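Local structure of peptidoglycan glycosyltransferase (Eggerthella lenta, 4MNR) at residues Ala59-Gly64 with Ala148-Ala153; Asn107-Thr112 with Asp344-Ala349. The protein belongs to the penicillin-binding proteins, pairing a domain of the beta-lactamase clan with a region related to the dimerisation domain of penicillin binding protein A. All coordinates share one frame; numbering follows the deposited sequence.

Contact 1 (Ala59-Gly64 with Ala148-Ala153)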
ATOM      1  N   ALA A  59       8.030   2.658  14.010  1.00  8.32           N
ATOM      2  CA  ALA A  59       7.167   1.518  13.708  1.00  9.38           C
ATOM      3  C   ALA A  59       6.176   1.153  14.824  1.00 10.40           C
ATOM      4  O   ALA A  59       5.894  -0.018  15.036  1.00 11.84           O
ATOM      5  CB  ALA A  59       8.027   0.290  13.336  1.00 12.37           C
ATOM      6  N   SER A  60       5.634   2.154  15.510  1.00 10.40           N
ATOM      7  CA  SER A  60       4.759   1.882  16.647  1.00 12.22           C
ATOM      8  C   SER A  60       3.595   0.945  16.350  1.00 10.94           C
ATOM      9  O   SER A  60       3.317   0.035  17.131  1.00 12.65           O
ATOM     10  CB  SER A  60       4.222   3.183  17.237  1.00 13.56           C
ATOM     11  OG  SER A  60       5.282   3.905  17.814  1.00 14.76           O
ATOM     12  N   HIS A  61       2.894   1.174  15.249  1.00  9.95           N
ATOM     13  CA  HIS A  61       1.720   0.352  14.957  1.00 13.21           C
ATOM     14  C   HIS A  61       2.107  -1.080  14.668  1.00 11.73           C
ATOM     15  O   HIS A  61       1.375  -2.006  15.004  1.00 15.88           O
ATOM     16  CB  HIS A  61       0.945   0.923  13.778  1.00 13.36           C
ATOM     17  CG  HIS A  61       0.416   2.292  14.034  1.00 13.27           C
ATOM     18  ND1 HIS A  61       1.170   3.427  13.832  1.00 13.40           N
ATOM     19  CD2 HIS A  61      -0.783   2.711  14.505  1.00 14.00           C
ATOM     20  CE1 HIS A  61       0.454   4.488  14.163  1.00 11.82           C
ATOM     21  NE2 HIS A  61      -0.734   4.082  14.569  1.00 12.54           N
ATOM     22  N   VAL A  62       3.257  -1.256  14.021  1.00 10.51           N
ATOM     23  CA  VAL A  62       3.755  -2.586  13.693  1.00 11.38           C
ATOM     24  C   VAL A  62       4.188  -3.360  14.944  1.00 11.15           C
ATOM     25  O   VAL A  62       3.788  -4.518  15.134  1.00 13.86           O
ATOM     26  CB  VAL A  62       4.926  -2.515  12.696  1.00 10.65           C
ATOM     27  CG1 VAL A  62       5.652  -3.851  12.619  1.00 10.26           C
ATOM     28  CG2 VAL A  62       4.425  -2.120  11.308  1.00 13.71           C
ATOM     29  N   VAL A  63       4.970  -2.716  15.809  1.00 11.84           N
ATOM     30  CA  VAL A  63       5.484  -3.391  16.998  1.00 13.11           C
ATOM     31  C   VAL A  63       4.343  -3.784  17.937  1.00 15.57           C
ATOM     32  O   VAL A  63       4.295  -4.907  18.446  1.00 13.37           O
ATOM     33  CB  VAL A  63       6.599  -2.569  17.729  1.00 15.54           C
ATOM     34  CG1 VAL A  63       6.086  -1.240  18.237  1.00 20.59           C
ATOM     35  CG2 VAL A  63       7.191  -3.372  18.901  1.00 17.80           C
ATOM     36  N   GLY A  64       3.385  -2.880  18.108  1.00 14.18           N
ATOM     37  CA  GLY A  64       2.264  -3.130  18.985  1.00 14.15           C
ATOM     38  C   GLY A  64       2.673  -3.034  20.440  1.00 17.53           C
ATOM     39  O   GLY A  64       3.741  -2.521  20.776  1.00 17.63           O
ATOM     40  N   ALA A 148       0.097   7.308  10.140  1.00  9.25           N
ATOM     41  CA  ALA A 148       0.041   8.593  10.823  1.00 10.23           C
ATOM     42  C   ALA A 148      -1.422   8.998  10.960  1.00 12.42           C
ATOM     43  O   ALA A 148      -2.204   8.769  10.054  1.00 10.61           O
ATOM     44  CB  ALA A 148       0.815   9.643  10.032  1.00 12.82           C
ATOM     45  N   PRO A 149      -1.799   9.617  12.093  1.00 12.25           N
ATOM     46  CA  PRO A 149      -0.965  10.015  13.228  1.00 11.51           C
ATOM     47  C   PRO A 149      -0.411   8.834  13.996  1.00 14.81           C
ATOM     48  O   PRO A 149      -0.913   7.708  13.907  1.00 14.56           O
ATOM     49  CB  PRO A 149      -1.934  10.799  14.123  1.00 13.96           C
ATOM     50  CG  PRO A 149      -3.055  11.184  13.248  1.00 19.75           C
ATOM     51  CD  PRO A 149      -3.188  10.069  12.256  1.00 13.91           C
ATOM     52  N   THR A 150       0.655   9.097  14.732  1.00 14.04           N
ATOM     53  CA  THR A 150       1.312   8.032  15.453  1.00 13.16           C
ATOM     54  C   THR A 150       1.569   8.441  16.897  1.00 12.41           C
ATOM     55  O   THR A 150       1.054   9.465  17.374  1.00 14.76           O
ATOM     56  CB  THR A 150       2.601   7.584  14.715  1.00 16.27           C
ATOM     57  OG1 THR A 150       3.089   6.365  15.291  1.00 14.95           O
ATOM     58  CG2 THR A 150       3.669   8.674  14.783  1.00 15.67           C
ATOM     59  N   TYR A 151       2.337   7.614  17.599  1.00 12.44           N
ATOM     60  CA  TYR A 151       2.552   7.770  19.027  1.00 13.25           C
ATOM     61  C   TYR A 151       3.822   7.038  19.422  1.00 13.05           C
ATOM     62  O   TYR A 151       4.317   6.177  18.683  1.00 14.80           O
ATOM     63  CB  TYR A 151       1.367   7.191  19.816  1.00 14.32           C
ATOM     64  CG  TYR A 151       1.130   5.705  19.572  1.00 13.46           C
ATOM     65  CD1 TYR A 151       0.504   5.263  18.420  1.00 13.81           C
ATOM     66  CD2 TYR A 151       1.520   4.757  20.508  1.00 15.71           C
ATOM     67  CE1 TYR A 151       0.284   3.924  18.189  1.00 15.70           C
ATOM     68  CE2 TYR A 151       1.308   3.407  20.286  1.00 18.62           C
ATOM     69  CZ  TYR A 151       0.687   2.998  19.131  1.00 19.67           C
ATOM     70  OH  TYR A 151       0.468   1.659  18.910  1.00 21.82           O
ATOM     71  N   ASN A 152       4.365   7.387  20.581  1.00 13.73           N
ATOM     72  CA  ASN A 152       5.482   6.620  21.126  1.00 13.68           C
ATOM     73  C   ASN A 152       4.967   5.291  21.644  1.00 13.81           C
ATOM     74  O   ASN A 152       4.047   5.267  22.470  1.00 16.74           O
ATOM     75  CB  ASN A 152       6.137   7.378  22.275  1.00 22.33           C
ATOM     76  CG  ASN A 152       6.811   8.640  21.821  1.00 24.38           C
ATOM     77  OD1 ASN A 152       7.321   8.718  20.702  1.00 24.54           O
ATOM     78  ND2 ASN A 152       6.816   9.646  22.686  1.00 28.73           N
ATOM     79  N   ALA A 153       5.573   4.205  21.180  1.00 14.19           N
ATOM     80  CA  ALA A 153       5.172   2.852  21.569  1.00 13.32           C
ATOM     81  C   ALA A 153       5.103   2.680  23.076  1.00 18.20           C
ATOM     82  O   ALA A 153       4.207   1.998  23.576  1.00 15.41           O
ATOM     83  CB  ALA A 153       6.110   1.805  20.950  1.00 12.66           C
TER
HETATM   84  O   HOH W   1       2.477   0.272  19.804  1.00 27.52           O
HETATM   85  O   HOH W   2       3.463  -0.151  22.017  1.00 23.90           O
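Ser60 and Tyr151 meet in two ways, one polar and one CH-pi. The hydroxyl OG of Ser60 donates to the backbone O of Tyr151 at 2.6 Å, nearly along the C=O axis. With OG beside its own backbone N (chi1 -67°), this small side chain in the short helix can reach a loop carbonyl.

The ring contacts form a chain. CB of Ser60 lies over the face of the Tyr151 ring in a CH-pi contact, 4.1 Å from the ring centroid. That ring in turn presents its CE1 edge to the face of His61 in a T-shaped pair, the centroids 5.3 Å apart and the planes at 84°. His61 NE2 is hydrogen-bonded to the carbonyl O of Thr171, which helps to set the turn of the imidazole, while its CE1 points near the ring plane toward Pro149 O.

Two waters add bridges: one joins Ser60 O to Tyr151 OH, the other Gly64 O to Ala153 O. Gly64 suits the helix end because it takes a positive phi. Apolar contact is slight, with Val63 CG1 on Ala153 CB at 4.1 Å.

A short helix of the dimerisation-domain family region, 60-63, thus packs on the irregular loop that follows edge strand 142-148 of the antiparallel sheet in the beta-lactamase-like domain and leads to helix 156-165, and so joins the two regions.

Contact 2 (Asn107-Thr112 with Asp344-Ala349)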
ATOM      1  N   ASN A 107      11.628 -16.182  22.702  1.00 21.80           N
ATOM      2  CA  ASN A 107      12.480 -16.058  21.533  1.00 22.82           C
ATOM      3  C   ASN A 107      12.498 -14.633  20.991  1.00 22.14           C
ATOM      4  O   ASN A 107      11.549 -13.882  21.174  1.00 19.74           O
ATOM      5  CB  ASN A 107      12.017 -17.033  20.449  1.00 22.34           C
ATOM      6  CG  ASN A 107      12.064 -18.478  20.914  1.00 28.82           C
ATOM      7  OD1 ASN A 107      13.072 -18.932  21.446  1.00 28.61           O
ATOM      8  ND2 ASN A 107      10.964 -19.199  20.741  1.00 31.48           N
ATOM      9  N   ASP A 108      13.589 -14.272  20.331  1.00 18.43           N
ATOM     10  CA  ASP A 108      13.756 -12.932  19.799  1.00 18.06           C
ATOM     11  C   ASP A 108      13.300 -12.908  18.353  1.00 17.03           C
ATOM     12  O   ASP A 108      13.617 -13.808  17.573  1.00 18.07           O
ATOM     13  CB  ASP A 108      15.220 -12.491  19.887  1.00 18.79           C
ATOM     14  CG  ASP A 108      15.720 -12.380  21.317  1.00 32.16           C
ATOM     15  OD1 ASP A 108      14.907 -12.140  22.241  1.00 29.20           O
ATOM     16  OD2 ASP A 108      16.943 -12.534  21.518  1.00 35.17           O
ATOM     17  N   VAL A 109      12.557 -11.866  17.999  1.00 14.55           N
ATOM     18  CA  VAL A 109      11.984 -11.739  16.665  1.00 15.85           C
ATOM     19  C   VAL A 109      12.668 -10.615  15.897  1.00 15.36           C
ATOM     20  O   VAL A 109      12.737  -9.489  16.386  1.00 17.18           O
ATOM     21  CB  VAL A 109      10.478 -11.446  16.770  1.00 14.49           C
ATOM     22  CG1 VAL A 109       9.896 -11.110  15.399  1.00 16.11           C
ATOM     23  CG2 VAL A 109       9.763 -12.639  17.373  1.00 16.48           C
ATOM     24  N   THR A 110      13.185 -10.929  14.706  1.00 13.70           N
ATOM     25  CA  THR A 110      13.812  -9.929  13.839  1.00 12.05           C
ATOM     26  C   THR A 110      12.911  -9.602  12.660  1.00 12.77           C
ATOM     27  O   THR A 110      12.531 -10.491  11.894  1.00 12.72           O
ATOM     28  CB  THR A 110      15.183 -10.416  13.306  1.00 14.64           C
ATOM     29  OG1 THR A 110      16.066 -10.652  14.408  1.00 20.18           O
ATOM     30  CG2 THR A 110      15.810  -9.364  12.390  1.00 14.83           C
ATOM     31  N   LEU A 111      12.556  -8.328  12.529  1.00 10.17           N
ATOM     32  CA  LEU A 111      11.678  -7.881  11.453  1.00 10.13           C
ATOM     33  C   LEU A 111      12.481  -7.597  10.194  1.00 10.25           C
ATOM     34  O   LEU A 111      13.716  -7.512  10.234  1.00 11.21           O
ATOM     35  CB  LEU A 111      10.929  -6.611  11.860  1.00  9.84           C
ATOM     36  CG  LEU A 111      10.097  -6.703  13.140  1.00 11.50           C
ATOM     37  CD1 LEU A 111       9.356  -5.390  13.377  1.00 14.30           C
ATOM     38  CD2 LEU A 111       9.123  -7.882  13.078  1.00 12.06           C
ATOM     39  N   THR A 112      11.758  -7.432   9.086  1.00 10.10           N
ATOM     40  CA  THR A 112      12.359  -7.058   7.807  1.00  9.26           C
ATOM     41  C   THR A 112      12.635  -5.552   7.694  1.00 10.08           C
ATOM     42  O   THR A 112      13.339  -5.115   6.777  1.00 10.29           O
ATOM     43  CB  THR A 112      11.436  -7.440   6.635  1.00  7.42           C
ATOM     44  OG1 THR A 112      10.111  -6.976   6.916  1.00  9.35           O
ATOM     45  CG2 THR A 112      11.391  -8.966   6.450  1.00 10.70           C
ATOM     46  N   ASP A 344      11.734 -11.667   9.523  1.00 12.47           N
ATOM     47  CA  ASP A 344      12.839 -12.296   8.808  1.00 13.22           C
ATOM     48  C   ASP A 344      13.270 -13.574   9.492  1.00 14.73           C
ATOM     49  O   ASP A 344      13.611 -14.572   8.843  1.00 17.85           O
ATOM     50  CB  ASP A 344      14.046 -11.359   8.742  1.00 16.36           C
ATOM     51  CG  ASP A 344      15.269 -12.032   8.130  1.00 21.15           C
ATOM     52  OD1 ASP A 344      15.328 -12.139   6.887  1.00 24.72           O
ATOM     53  OD2 ASP A 344      16.172 -12.445   8.885  1.00 22.69           O
ATOM     54  N   SER A 345      13.301 -13.539  10.815  1.00 14.36           N
ATOM     55  CA  SER A 345      13.815 -14.691  11.543  1.00 15.47           C
ATOM     56  C   SER A 345      13.414 -14.671  13.003  1.00 16.33           C
ATOM     57  O   SER A 345      13.080 -13.624  13.559  1.00 16.94           O
ATOM     58  CB  SER A 345      15.340 -14.751  11.441  1.00 21.53           C
ATOM     59  OG  SER A 345      15.912 -13.548  11.922  1.00 21.86           O
ATOM     60  N   VAL A 346      13.464 -15.841  13.623  1.00 17.34           N
ATOM     61  CA  VAL A 346      13.278 -15.926  15.062  1.00 18.42           C
ATOM     62  C   VAL A 346      14.432 -16.719  15.635  1.00 19.61           C
ATOM     63  O   VAL A 346      14.780 -17.774  15.112  1.00 20.41           O
ATOM     64  CB  VAL A 346      11.957 -16.612  15.429  1.00 20.01           C
ATOM     65  CG1 VAL A 346      11.830 -16.727  16.933  1.00 20.05           C
ATOM     66  CG2 VAL A 346      10.773 -15.852  14.857  1.00 19.28           C
ATOM     67  N   ASN A 347      15.035 -16.189  16.696  1.00 20.40           N
ATOM     68  CA  ASN A 347      16.169 -16.836  17.343  1.00 21.69           C
ATOM     69  C   ASN A 347      15.902 -17.112  18.816  1.00 23.04           C
ATOM     70  O   ASN A 347      15.286 -16.305  19.505  1.00 23.04           O
ATOM     71  CB  ASN A 347      17.434 -15.995  17.171  1.00 34.44           C
ATOM     72  CG  ASN A 347      17.867 -15.888  15.721  1.00 36.17           C
ATOM     73  OD1 ASN A 347      18.727 -16.639  15.263  1.00 41.29           O
ATOM     74  ND2 ASN A 347      17.267 -14.956  14.989  1.00 35.35           N
ATOM     75  N   ASN A 348      16.366 -18.257  19.299  1.00 24.82           N
ATOM     76  CA  ASN A 348      16.130 -18.616  20.694  1.00 35.99           C
ATOM     77  C   ASN A 348      17.110 -17.924  21.638  1.00 36.39           C
ATOM     78  O   ASN A 348      18.051 -17.268  21.189  1.00 35.05           O
ATOM     79  CB  ASN A 348      16.108 -20.138  20.895  1.00 43.07           C
ATOM     80  CG  ASN A 348      17.461 -20.792  20.656  1.00 50.59           C
ATOM     81  OD1 ASN A 348      18.468 -20.119  20.447  1.00 54.51           O
ATOM     82  ND2 ASN A 348      17.485 -22.120  20.698  1.00 52.54           N
ATOM     83  N   ALA A 349      16.878 -18.058  22.941  1.00 44.04           N
ATOM     84  CA  ALA A 349      17.741 -17.426  23.932  1.00 50.41           C
ATOM     85  C   ALA A 349      19.159 -17.968  23.796  1.00 56.05           C
ATOM     86  O   ALA A 349      20.138 -17.266  24.052  1.00 57.15           O
ATOM     87  CB  ALA A 349      17.207 -17.663  25.332  1.00 53.17           C
TER
HETATM   88  O   HOH W   3      14.290 -19.002  23.681  1.00 38.93           O
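Asp108 and Asn347 form an antiparallel hydrogen-bonded pair, with Asp108 N to Asn347 O at 2.8 Å and Asn347 N to Asp108 O at 2.9 Å. Two residues further on, Thr110 N donates almost straight to Ser345 O, the angle at the hydrogen being 172°. The return is doubled: Asp344 N donates to Thr110 O at 2.8 Å. Ser345 N reaches the same Thr110 O only weakly, at 3.3 Å. Asp344 and Ser345 thus both face Thr110 in a classic beta bulge; Asp344 is the extra residue, and its psi of -40° departs from the extended shape so that both N-H groups point at Thr110 O.

Between these pairs, Val109 and Val346 make a non-hydrogen-bonded pair whose CG2 methyls touch at 4.2 Å. Val346 CA also brings its hydrogen to Asp108 O, and Val346 CG1 presses on Asn107 CB at 3.5 Å. Beta-branched valine suits an extended backbone and puts apolar side chains on this face, under helix 80-84. On the face of Thr110, Ser345 OG lies between its backbone N and carbonyl carbon (chi1 57°), which brings it to Thr110 CB at 3.5 Å and into a weak bond with Asp344 OD2. Past the strand ends, Asn107 OD1 rests against Asn348 CA at 3.2 Å.

Further out, strand 30-31 flanks 108-111 through backbone bonds of Val109 and Leu111 to Ala31, and Thr29 N binds Asp108 OD1. Strand 353-356 flanks the other partner, with Phe355 against Val346, while helix 80-84 lies against the valines through Leu83 and Thr82.

Since the ladder is written in main-chain bonds, side chains can differ between faces: apolar valines under the helix, and on the other face partly exposed Asp108, Thr110 and Asn347 beside Ser345, polar but buried.

How the contacts relate
Both contacts join a segment from the dimerisation-domain family region to one from the beta-lactamase-like region, and their segments alternate along the chain, both first segments coming before both second ones. Both are partly buried, but contact 1 lies nearer the middle of the molecule, its centre about 17 Å from that of the chain against about 25 Å for contact 2. Their chemistry follows their place: a helix and an irregular loop rely on side chains and water, whereas two adjacent strands of a mixed sheet rely on backbone pairing. With centres about 20 Å apart, they still meet where Val62 CG1 packs on Leu111 CD1 at 4.1 Å.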